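Local coordinates for tailspike protein (Siphovirus 9NA, PDB 3RIQ) that probably binds and cleaves the lipopolysaccharide O-antigen of Salmonella as an endorhamnosidase, serving as the receptor-binding tailspike of the phage, at residues N262-F267 against P307-I312; G329-I334 against G351-I356; A30-L35 against V54-C59. All blocks are in the same frame, centred on the assembly; numbering follows the deposited sequence. Where two conformers were deposited one is given.

All three contacts join parallel strands on successive turns of the right-handed beta-helix of one tailspike chain. Contact 3 comes first in sequence, pairing strands 33-36 and 56-59 near the N-terminal end; contact 1 (266-273 with 311-318) and contact 2 (333-340 with 355-362) follow in that order. Contacts 1 and 2 have centres about 10 Å apart, because 311-318 pairs with 333-340; the amide oxygen of N332 reaches across to T308 and H310. The centre of contact 3 is about 35 Å from that of contact 1 and about 44 Å from that of contact 2. The same rung-to-rung pairing thus builds the shaft at both places, and contacts 2 and 3 also touch a second subunit.

Contact 1: N262-F267 against P307-I312; sequences NYRLVF and PTQHII
The imidazole of H310 lies between F267 and the backbone of its own segment. F267 turns the edge of its ring toward one imidazole face in a T-shaped pair, with centroids 5.8 Å apart, planes at 74° and CE2 offset toward the imidazole rim. Over the centre of the opposite face sits T308 O. At the imidazole edge the backbone of L265 donates to ND1, with L265 N 3.0 Å from H310 ND1 and almost exactly in the ring plane; this bond fixes the ring's rotation and shows that ND1 is used as an acceptor. H310 CG stands anti to the carbonyl carbon (chi1 -62°), and the ring runs alongside L265, whose CB lies 3.7 Å from H310 ND1. The Y263 ring presents its own edge to the loop: Y263 CD1 is 3.4 Å from P307 O, which lies in the ring plane.

Backbone bonds complete the join. R264 N donates to T308 O at 2.7 Å where both chains are still loop, while R264 CG packs at 3.8 Å on Q309 CB as the two side chains run together. The parallel ladder then takes over: I311 N bonds to L265 O and F267 N to I311 O (2.8 Å). The R264 guanidinium forms salt bridges with D226 and D229, and Y263 OH bonds to D295.

Strands 266-273 and 311-318 are thus adjacent rungs of the beta-helix. V266 continues the hydrogen bonding to G233 and V235 on the preceding side, and N332 OD1, from the next turn, holds H310 N and T308 OG1. Inside, F267, H310 and I312 all pack on V282 of strand 281-282, while L265 and F267 meet F222 of strand 220-223.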
loop_
_atom_site.group_PDB
_atom_site.type_symbol
_atom_site.label_atom_id
_atom_site.label_comp_id
_atom_site.label_asym_id
_atom_site.label_seq_id
_atom_site.Cartn_x
_atom_site.Cartn_y
_atom_site.Cartn_z
ATOM N N ASN A 262 -1.203 -9.909 -24.551
ATOM C CA ASN A 262 -1.324 -8.528 -24.076
ATOM C C ASN A 262 -0.044 -8.033 -23.444
ATOM O O ASN A 262 0.684 -8.827 -22.854
ATOM C CB ASN A 262 -2.467 -8.405 -23.053
ATOM C CG ASN A 262 -3.775 -8.916 -23.600
ATOM O OD1 ASN A 262 -4.554 -8.144 -24.177
ATOM N ND2 ASN A 262 -4.035 -10.235 -23.434
ATOM N N TYR A 263 0.171 -6.717 -23.521
ATOM C CA TYR A 263 1.413 -6.070 -23.115
ATOM C C TYR A 263 1.179 -4.763 -22.422
ATOM O O TYR A 263 0.212 -4.043 -22.730
ATOM C CB TYR A 263 2.309 -5.762 -24.355
ATOM C CG TYR A 263 2.895 -7.002 -24.995
ATOM C CD1 TYR A 263 4.176 -7.453 -24.652
ATOM C CD2 TYR A 263 2.171 -7.737 -25.940
ATOM C CE1 TYR A 263 4.710 -8.613 -25.206
ATOM C CE2 TYR A 263 2.701 -8.885 -26.516
ATOM C CZ TYR A 263 3.981 -9.321 -26.135
ATOM O OH TYR A 263 4.505 -10.447 -26.676
ATOM N N ARG A 264 2.053 -4.452 -21.465
ATOM C CA ARG A 264 2.141 -3.084 -20.950
ATOM C C ARG A 264 0.840 -2.485 -20.386
ATOM O O ARG A 264 0.460 -1.339 -20.691
ATOM C CB ARG A 264 2.785 -2.162 -22.018
ATOM C CG ARG A 264 4.255 -2.560 -22.236
ATOM C CD ARG A 264 4.972 -1.679 -23.252
ATOM N NE ARG A 264 4.439 -1.760 -24.610
ATOM C CZ ARG A 264 5.114 -1.391 -25.704
ATOM N NH1 ARG A 264 6.339 -0.878 -25.596
ATOM N NH2 ARG A 264 4.559 -1.516 -26.901
ATOM N N LEU A 265 0.124 -3.294 -19.602
ATOM C CA LEU A 265 -1.100 -2.823 -18.940
ATOM C C LEU A 265 -0.801 -2.539 -17.469
ATOM O O LEU A 265 0.255 -2.962 -16.932
ATOM C CB LEU A 265 -2.208 -3.890 -19.055
ATOM C CG LEU A 265 -2.595 -4.208 -20.514
ATOM C CD1 LEU A 265 -3.558 -5.411 -20.562
ATOM C CD2 LEU A 265 -3.256 -2.996 -21.206
ATOM N N VAL A 266 -1.732 -1.834 -16.817
ATOM C CA VAL A 266 -1.656 -1.576 -15.375
ATOM C C VAL A 266 -2.853 -2.205 -14.679
ATOM O O VAL A 266 -4.006 -1.989 -15.102
ATOM C CB VAL A 266 -1.665 -0.049 -15.083
ATOM C CG1 VAL A 266 -1.665 0.194 -13.545
ATOM C CG2 VAL A 266 -0.466 0.644 -15.734
ATOM N N PHE A 267 -2.575 -3.002 -13.643
ATOM C CA PHE A 267 -3.605 -3.579 -12.792
ATOM C C PHE A 267 -3.324 -3.051 -11.395
ATOM O O PHE A 267 -2.311 -3.444 -10.777
ATOM C CB PHE A 267 -3.537 -5.116 -12.827
ATOM C CG PHE A 267 -3.689 -5.685 -14.223
ATOM C CD1 PHE A 267 -4.960 -5.896 -14.756
ATOM C CD2 PHE A 267 -2.559 -5.939 -15.048
ATOM C CE1 PHE A 267 -5.108 -6.411 -16.050
ATOM C CE2 PHE A 267 -2.713 -6.438 -16.366
ATOM C CZ PHE A 267 -3.988 -6.673 -16.857
ATOM N N PRO A 307 8.249 -10.312 -23.116
ATOM C CA PRO A 307 8.493 -9.097 -22.349
ATOM C C PRO A 307 7.210 -8.270 -22.150
ATOM O O PRO A 307 7.020 -7.201 -22.723
ATOM C CB PRO A 307 9.567 -8.379 -23.173
ATOM C CG PRO A 307 9.155 -8.697 -24.636
ATOM C CD PRO A 307 8.654 -10.152 -24.534
ATOM N N THR A 308 6.319 -8.805 -21.339
ATOM C CA THR A 308 5.004 -8.188 -21.176
ATOM C C THR A 308 5.055 -6.837 -20.466
ATOM O O THR A 308 4.221 -5.978 -20.762
ATOM C CB THR A 308 4.021 -9.149 -20.498
ATOM O OG1 THR A 308 4.643 -9.735 -19.335
ATOM C CG2 THR A 308 3.649 -10.279 -21.472
ATOM N N GLN A 309 5.984 -6.644 -19.509
ATOM C CA GLN A 309 6.158 -5.317 -18.849
ATOM C C GLN A 309 4.853 -4.784 -18.259
ATOM O O GLN A 309 4.567 -3.600 -18.362
ATOM C CB GLN A 309 6.710 -4.278 -19.842
ATOM C CG GLN A 309 8.170 -4.514 -20.303
ATOM C CD GLN A 309 8.783 -3.213 -20.852
ATOM O OE1 GLN A 309 9.082 -2.275 -20.086
ATOM N NE2 GLN A 309 8.931 -3.130 -22.160
ATOM N N HIS A 310 4.047 -5.649 -17.648
ATOM C CA HIS A 310 2.882 -5.168 -16.922
ATOM C C HIS A 310 3.321 -4.567 -15.586
ATOM O O HIS A 310 4.399 -4.882 -15.048
ATOM C CB HIS A 310 1.888 -6.303 -16.675
ATOM C CG HIS A 310 1.336 -6.919 -17.927
ATOM N ND1 HIS A 310 0.651 -6.192 -18.881
ATOM C CD2 HIS A 310 1.288 -8.214 -18.326
ATOM C CE1 HIS A 310 0.236 -7.014 -19.835
ATOM N NE2 HIS A 310 0.617 -8.247 -19.526
ATOM N N ILE A 311 2.464 -3.705 -15.051
ATOM C CA ILE A 311 2.542 -3.237 -13.675
ATOM C C ILE A 311 1.348 -3.777 -12.921
ATOM O O ILE A 311 0.187 -3.553 -13.327
ATOM C CB ILE A 311 2.571 -1.685 -13.612
ATOM C CG1 ILE A 311 3.779 -1.132 -14.397
ATOM C CG2 ILE A 311 2.507 -1.191 -12.154
ATOM C CD1 ILE A 311 3.826 0.436 -14.510
ATOM N N ILE A 312 1.633 -4.512 -11.848
ATOM C CA ILE A 312 0.589 -5.134 -11.044
ATOM C C ILE A 312 0.797 -4.664 -9.613
ATOM O O ILE A 312 1.842 -4.947 -9.024
ATOM C CB ILE A 312 0.720 -6.677 -11.104
ATOM C CG1 ILE A 312 0.519 -7.183 -12.550
ATOM C CG2 ILE A 312 -0.313 -7.348 -10.116
ATOM C CD1 ILE A 312 0.916 -8.692 -12.732
#

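Contact 2: G329-I334 against G351-I356; sequences GQKNII and GTNNDI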
loop_
_atom_site.group_PDB
_atom_site.type_symbol
_atom_site.label_atom_id
_atom_site.label_comp_id
_atom_site.label_asym_id
_atom_site.label_seq_id
_atom_site.Cartn_x
_atom_site.Cartn_y
_atom_site.Cartn_z
ATOM N N GLY A 329 5.791 -14.135 -18.206
ATOM C CA GLY A 329 6.512 -13.103 -18.922
ATOM C C GLY A 329 7.655 -12.534 -18.096
ATOM O O GLY A 329 8.030 -13.063 -17.032
ATOM N N GLN A 330 8.263 -11.496 -18.633
ATOM C CA GLN A 330 9.397 -10.858 -17.961
ATOM C C GLN A 330 9.299 -9.367 -18.009
ATOM O O GLN A 330 8.478 -8.819 -18.733
ATOM C CB GLN A 330 10.732 -11.321 -18.565
ATOM C CG GLN A 330 10.964 -10.937 -20.051
ATOM C CD GLN A 330 12.373 -11.338 -20.492
ATOM O OE1 GLN A 330 13.378 -10.769 -20.009
ATOM N NE2 GLN A 330 12.467 -12.362 -21.320
ATOM N N LYS A 331 10.118 -8.732 -17.176
ATOM C CA LYS A 331 10.172 -7.281 -17.010
ATOM C C LYS A 331 8.855 -6.709 -16.478
ATOM O O LYS A 331 8.600 -5.511 -16.601
ATOM C CB LYS A 331 10.579 -6.593 -18.316
ATOM C CG LYS A 331 11.999 -6.943 -18.746
ATOM C CD LYS A 331 12.339 -6.341 -20.125
ATOM C CE LYS A 331 12.901 -4.906 -19.926
ATOM N NZ LYS A 331 12.989 -4.040 -21.115
ATOM N N ASN A 332 8.072 -7.545 -15.819
ATOM C CA ASN A 332 6.909 -7.058 -15.064
ATOM C C ASN A 332 7.343 -6.476 -13.730
ATOM O O ASN A 332 8.359 -6.901 -13.175
ATOM C CB ASN A 332 5.919 -8.191 -14.800
ATOM C CG ASN A 332 5.451 -8.889 -16.075
ATOM O OD1 ASN A 332 4.799 -8.297 -16.928
ATOM N ND2 ASN A 332 5.773 -10.168 -16.202
ATOM N N ILE A 333 6.575 -5.529 -13.203
ATOM C CA ILE A 333 6.760 -4.981 -11.834
ATOM C C ILE A 333 5.536 -5.348 -11.024
ATOM O O ILE A 333 4.428 -5.048 -11.434
ATOM C CB ILE A 333 6.999 -3.444 -11.860
ATOM C CG1 ILE A 333 8.314 -3.152 -12.566
ATOM C CG2 ILE A 333 6.974 -2.871 -10.432
ATOM C CD1 ILE A 333 8.546 -1.671 -12.886
ATOM N N ILE A 334 5.744 -6.059 -9.916
ATOM C CA ILE A 334 4.654 -6.496 -9.045
ATOM C C ILE A 334 4.945 -5.972 -7.663
ATOM O O ILE A 334 6.009 -6.261 -7.117
ATOM C CB ILE A 334 4.496 -8.059 -8.994
ATOM C CG1 ILE A 334 4.249 -8.634 -10.383
ATOM C CG2 ILE A 334 3.325 -8.450 -8.073
ATOM C CD1 ILE A 334 5.515 -9.053 -11.114
ATOM N N GLY A 351 7.045 -16.862 -15.163
ATOM C CA GLY A 351 8.001 -16.260 -16.103
ATOM C C GLY A 351 9.404 -16.200 -15.526
ATOM O O GLY A 351 9.867 -17.136 -14.857
ATOM N N THR A 352 10.094 -15.098 -15.809
ATOM C CA THR A 352 11.455 -14.915 -15.330
ATOM C C THR A 352 11.766 -13.422 -15.326
ATOM O O THR A 352 11.062 -12.650 -15.952
ATOM C CB THR A 352 12.458 -15.681 -16.262
ATOM O OG1 THR A 352 13.757 -15.679 -15.680
ATOM C CG2 THR A 352 12.535 -15.016 -17.655
ATOM N N ASN A 353 12.826 -13.000 -14.640
ATOM C CA ASN A 353 13.314 -11.632 -14.740
ATOM C C ASN A 353 12.197 -10.630 -14.429
ATOM O O ASN A 353 12.036 -9.628 -15.111
ATOM C CB ASN A 353 13.939 -11.404 -16.137
ATOM C CG ASN A 353 14.574 -10.031 -16.292
ATOM O OD1 ASN A 353 15.122 -9.475 -15.336
ATOM N ND2 ASN A 353 14.490 -9.468 -17.508
ATOM N N ASN A 354 11.469 -10.899 -13.340
ATOM C CA ASN A 354 10.471 -9.964 -12.805
ATOM C C ASN A 354 10.913 -9.416 -11.464
ATOM O O ASN A 354 11.712 -10.029 -10.751
ATOM C CB ASN A 354 9.098 -10.668 -12.678
ATOM C CG ASN A 354 8.549 -11.100 -14.030
ATOM O OD1 ASN A 354 8.431 -10.279 -14.935
ATOM N ND2 ASN A 354 8.255 -12.388 -14.180
ATOM N N ASP A 355 10.349 -8.259 -11.131
ATOM C CA ASP A 355 10.639 -7.571 -9.882
ATOM C C ASP A 355 9.407 -7.599 -8.996
ATOM O O ASP A 355 8.363 -7.080 -9.379
ATOM C CB ASP A 355 11.073 -6.143 -10.177
ATOM C CG ASP A 355 12.476 -6.096 -10.694
ATOM O OD1 ASP A 355 13.402 -6.265 -9.886
ATOM O OD2 ASP A 355 12.674 -5.906 -11.900
ATOM N N ILE A 356 9.556 -8.236 -7.837
ATOM C CA ILE A 356 8.433 -8.635 -6.980
ATOM C C ILE A 356 8.667 -8.127 -5.580
ATOM O O ILE A 356 9.659 -8.502 -4.958
ATOM C CB ILE A 356 8.334 -10.188 -6.922
ATOM C CG1 ILE A 356 8.169 -10.793 -8.319
ATOM C CG2 ILE A 356 7.188 -10.656 -6.034
ATOM C CD1 ILE A 356 8.322 -12.300 -8.364
HETATM O O HOH W 1 10.910 -5.826 -13.971
#
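Side-chain amides and backbone groups share the hydrogen bonding across G329-I334 and G351-I356. N354 grips the other segment with both ends of its amide. Its OD1 takes the backbone N-H of N332 in the carbonyl plane, N354 OD1 to N332 N being 2.9 Å, and a weak, bent bond from N332 ND2; the two asparagines run side by side with amide planes 28° apart. N332 OD1 is taken by H310 N. N354 ND2 donates to G329 O at 2.9 Å. Chi1 (-63°) sets N354 CG beside the backbone N; from there the amide's two ends meet N332 and G329. G329 O is held twice, since T352 N also donates to it, and the two donors come from opposite faces of the carbonyl plane. Farther out, N353 ND2 bonds nearly straight to Q330 OE1 at 3.0 Å, the two amide planes standing 84° apart; Q330 NE2 bonds in turn to Q305 O, and N353 OD1 to R381.

Among backbone bonds, K331 N donates to N353 O. D355 N then donates to N332 O, and I334 N to D355 O at 2.9 Å. G351 CA makes a CA-H...O contact with G329 O at 3.3 Å. A water can bridge N332 O and D355 OD2, 2.7 Å from the carboxylate oxygen.

Apolar contact is modest: I334 CD1 lies 4.2 Å from I356 CG1, on the face opposite I333 and D355.

Strands 333-340 and 355-362 are consecutive rungs of the beta-helix. I333 bonds back to H310 and to I312, the latter on strand 311-318, and D355 OD1 forms salt bridges with R381 and R383. I334, N354 and I356 pack on W327 of strand 326-327, whereas I333 and D355 touch R318 and Y340 of a second subunit, respectively.

Contact 3: A30-L35 against V54-C59; sequences AVDSLL and VLTIEC
L55 drives its CD2 methyl against the chain of A30-L35, 4.0 Å from A30 CB and 3.5 Å from D32 O, and this is the snug side of the contact. L34 lies on the same side, with its CD2 4.3 Å from I57 CG1; V15 of strand 14-16 covers A30 and L34, and F50 packs on L55 and I57. Between the strands the bonds are regular: T56 N to D32 O, L34 N to T56 O, and E58 N to L34 O at 2.8 Å. On the other face L35 crosses E58, its CD1 3.6 Å from E58 O and close to E58 CG.

The D32 end of that face is polar and watered. D32 and T56 run side by side without a direct bond. One water lies 2.8 Å from T56 OG1, with a weak link to D32 OD1; another bridges V31 O and V54 O. K60 of a second subunit forms a salt bridge with D32 OD1 and bonds to T56 OG1 and V54 O, while K12 pairs with D32 OD2. L35 packs on D32 of the third subunit.

Parallel, in-register rungs over an apolar interior are characteristic of a right-handed beta-helix, here in a trimeric tailspike.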
loop_
_atom_site.group_PDB
_atom_site.type_symbol
_atom_site.label_atom_id
_atom_site.label_comp_id
_atom_site.label_asym_id
_atom_site.label_seq_id
_atom_site.Cartn_x
_atom_site.Cartn_y
_atom_site.Cartn_z
ATOM N N ALA A 30 -31.630 10.787 -33.867
ATOM C CA ALA A 30 -30.799 11.479 -32.872
ATOM C C ALA A 30 -29.807 12.451 -33.472
ATOM O O ALA A 30 -29.278 12.232 -34.557
ATOM C CB ALA A 30 -30.059 10.422 -31.994
ATOM N N VAL A 31 -29.578 13.552 -32.764
ATOM C CA VAL A 31 -28.591 14.572 -33.143
ATOM C C VAL A 31 -27.532 14.777 -32.060
ATOM O O VAL A 31 -26.319 14.826 -32.331
ATOM C CB VAL A 31 -29.295 15.933 -33.432
ATOM C CG1 VAL A 31 -28.281 17.009 -33.739
ATOM C CG2 VAL A 31 -30.293 15.751 -34.620
ATOM N N ASP A 32 -27.998 14.911 -30.831
ATOM C CA ASP A 32 -27.122 15.231 -29.679
ATOM C C ASP A 32 -27.342 14.137 -28.622
ATOM O O ASP A 32 -26.461 13.328 -28.367
ATOM C CB ASP A 32 -27.525 16.605 -29.172
ATOM C CG ASP A 32 -26.759 17.063 -27.925
ATOM O OD1 ASP A 32 -25.967 16.284 -27.347
ATOM O OD2 ASP A 32 -27.010 18.212 -27.485
ATOM N N SER A 33 -28.530 14.121 -28.018
ATOM C CA SER A 33 -28.839 13.127 -26.995
ATOM C C SER A 33 -29.899 12.113 -27.424
ATOM O O SER A 33 -30.751 12.404 -28.260
ATOM C CB SER A 33 -29.231 13.853 -25.720
ATOM O OG SER A 33 -28.133 14.638 -25.297
ATOM N N LEU A 34 -29.815 10.916 -26.842
ATOM C CA LEU A 34 -30.716 9.802 -27.108
ATOM C C LEU A 34 -31.108 9.261 -25.745
ATOM O O LEU A 34 -30.243 8.773 -25.010
ATOM C CB LEU A 34 -30.027 8.742 -27.999
ATOM C CG LEU A 34 -30.694 7.356 -28.050
ATOM C CD1 LEU A 34 -32.161 7.413 -28.456
ATOM C CD2 LEU A 34 -29.862 6.471 -28.980
ATOM N N LEU A 35 -32.379 9.400 -25.386
ATOM C CA LEU A 35 -32.870 8.955 -24.077
ATOM C C LEU A 35 -33.515 7.576 -24.184
ATOM O O LEU A 35 -34.436 7.392 -24.979
ATOM C CB LEU A 35 -33.870 9.986 -23.515
ATOM C CG LEU A 35 -34.581 9.583 -22.216
ATOM C CD1 LEU A 35 -33.562 9.644 -21.062
ATOM C CD2 LEU A 35 -35.774 10.512 -21.955
ATOM N N VAL A 54 -21.778 11.860 -32.548
ATOM C CA VAL A 54 -21.202 11.996 -31.203
ATOM C C VAL A 54 -22.373 12.140 -30.229
ATOM O O VAL A 54 -22.886 13.257 -29.991
ATOM C CB VAL A 54 -20.189 13.169 -31.112
ATOM C CG1 VAL A 54 -19.521 13.156 -29.743
ATOM C CG2 VAL A 54 -19.165 13.079 -32.248
ATOM N N LEU A 55 -22.830 11.003 -29.707
ATOM C CA LEU A 55 -24.080 10.990 -28.938
ATOM C C LEU A 55 -23.884 10.863 -27.457
ATOM O O LEU A 55 -22.907 10.276 -26.991
ATOM C CB LEU A 55 -24.991 9.852 -29.430
ATOM C CG LEU A 55 -25.435 9.949 -30.895
ATOM C CD1 LEU A 55 -26.247 8.727 -31.268
ATOM C CD2 LEU A 55 -26.230 11.258 -31.199
ATOM N N THR A 56 -24.813 11.456 -26.712
ATOM C CA THR A 56 -24.980 11.156 -25.297
ATOM C C THR A 56 -26.134 10.188 -25.198
ATOM O O THR A 56 -27.268 10.558 -25.522
ATOM C CB THR A 56 -25.320 12.447 -24.546
ATOM O OG1 THR A 56 -24.309 13.427 -24.815
ATOM C CG2 THR A 56 -25.403 12.187 -23.030
ATOM N N ILE A 57 -25.863 8.933 -24.821
ATOM C CA ILE A 57 -26.933 7.912 -24.746
ATOM C C ILE A 57 -27.305 7.749 -23.270
ATOM O O ILE A 57 -26.549 7.141 -22.479
ATOM C CB ILE A 57 -26.520 6.575 -25.397
ATOM C CG1 ILE A 57 -26.153 6.828 -26.859
ATOM C CG2 ILE A 57 -27.671 5.558 -25.268
ATOM C CD1 ILE A 57 -25.668 5.637 -27.636
ATOM N N GLU A 58 -28.418 8.366 -22.885
ATOM C CA GLU A 58 -28.797 8.461 -21.475
ATOM C C GLU A 58 -29.756 7.326 -21.164
ATOM O O GLU A 58 -30.884 7.321 -21.662
ATOM C CB GLU A 58 -29.480 9.823 -21.218
ATOM C CG GLU A 58 -29.948 9.998 -19.780
ATOM C CD GLU A 58 -28.876 10.536 -18.885
ATOM O OE1 GLU A 58 -28.372 11.623 -19.178
ATOM O OE2 GLU A 58 -28.558 9.897 -17.880
ATOM N N CYS A 59 -29.328 6.331 -20.385
ATOM C CA CYS A 59 -30.182 5.139 -20.186
ATOM C C CYS A 59 -30.973 5.219 -18.891
ATOM O O CYS A 59 -30.398 5.373 -17.781
ATOM C CB CYS A 59 -29.350 3.869 -20.200
ATOM S SG CYS A 59 -28.398 3.690 -21.740
HETATM O O HOH W 2 -23.914 15.513 -31.027
HETATM O O HOH W 3 -25.301 15.892 -23.966
#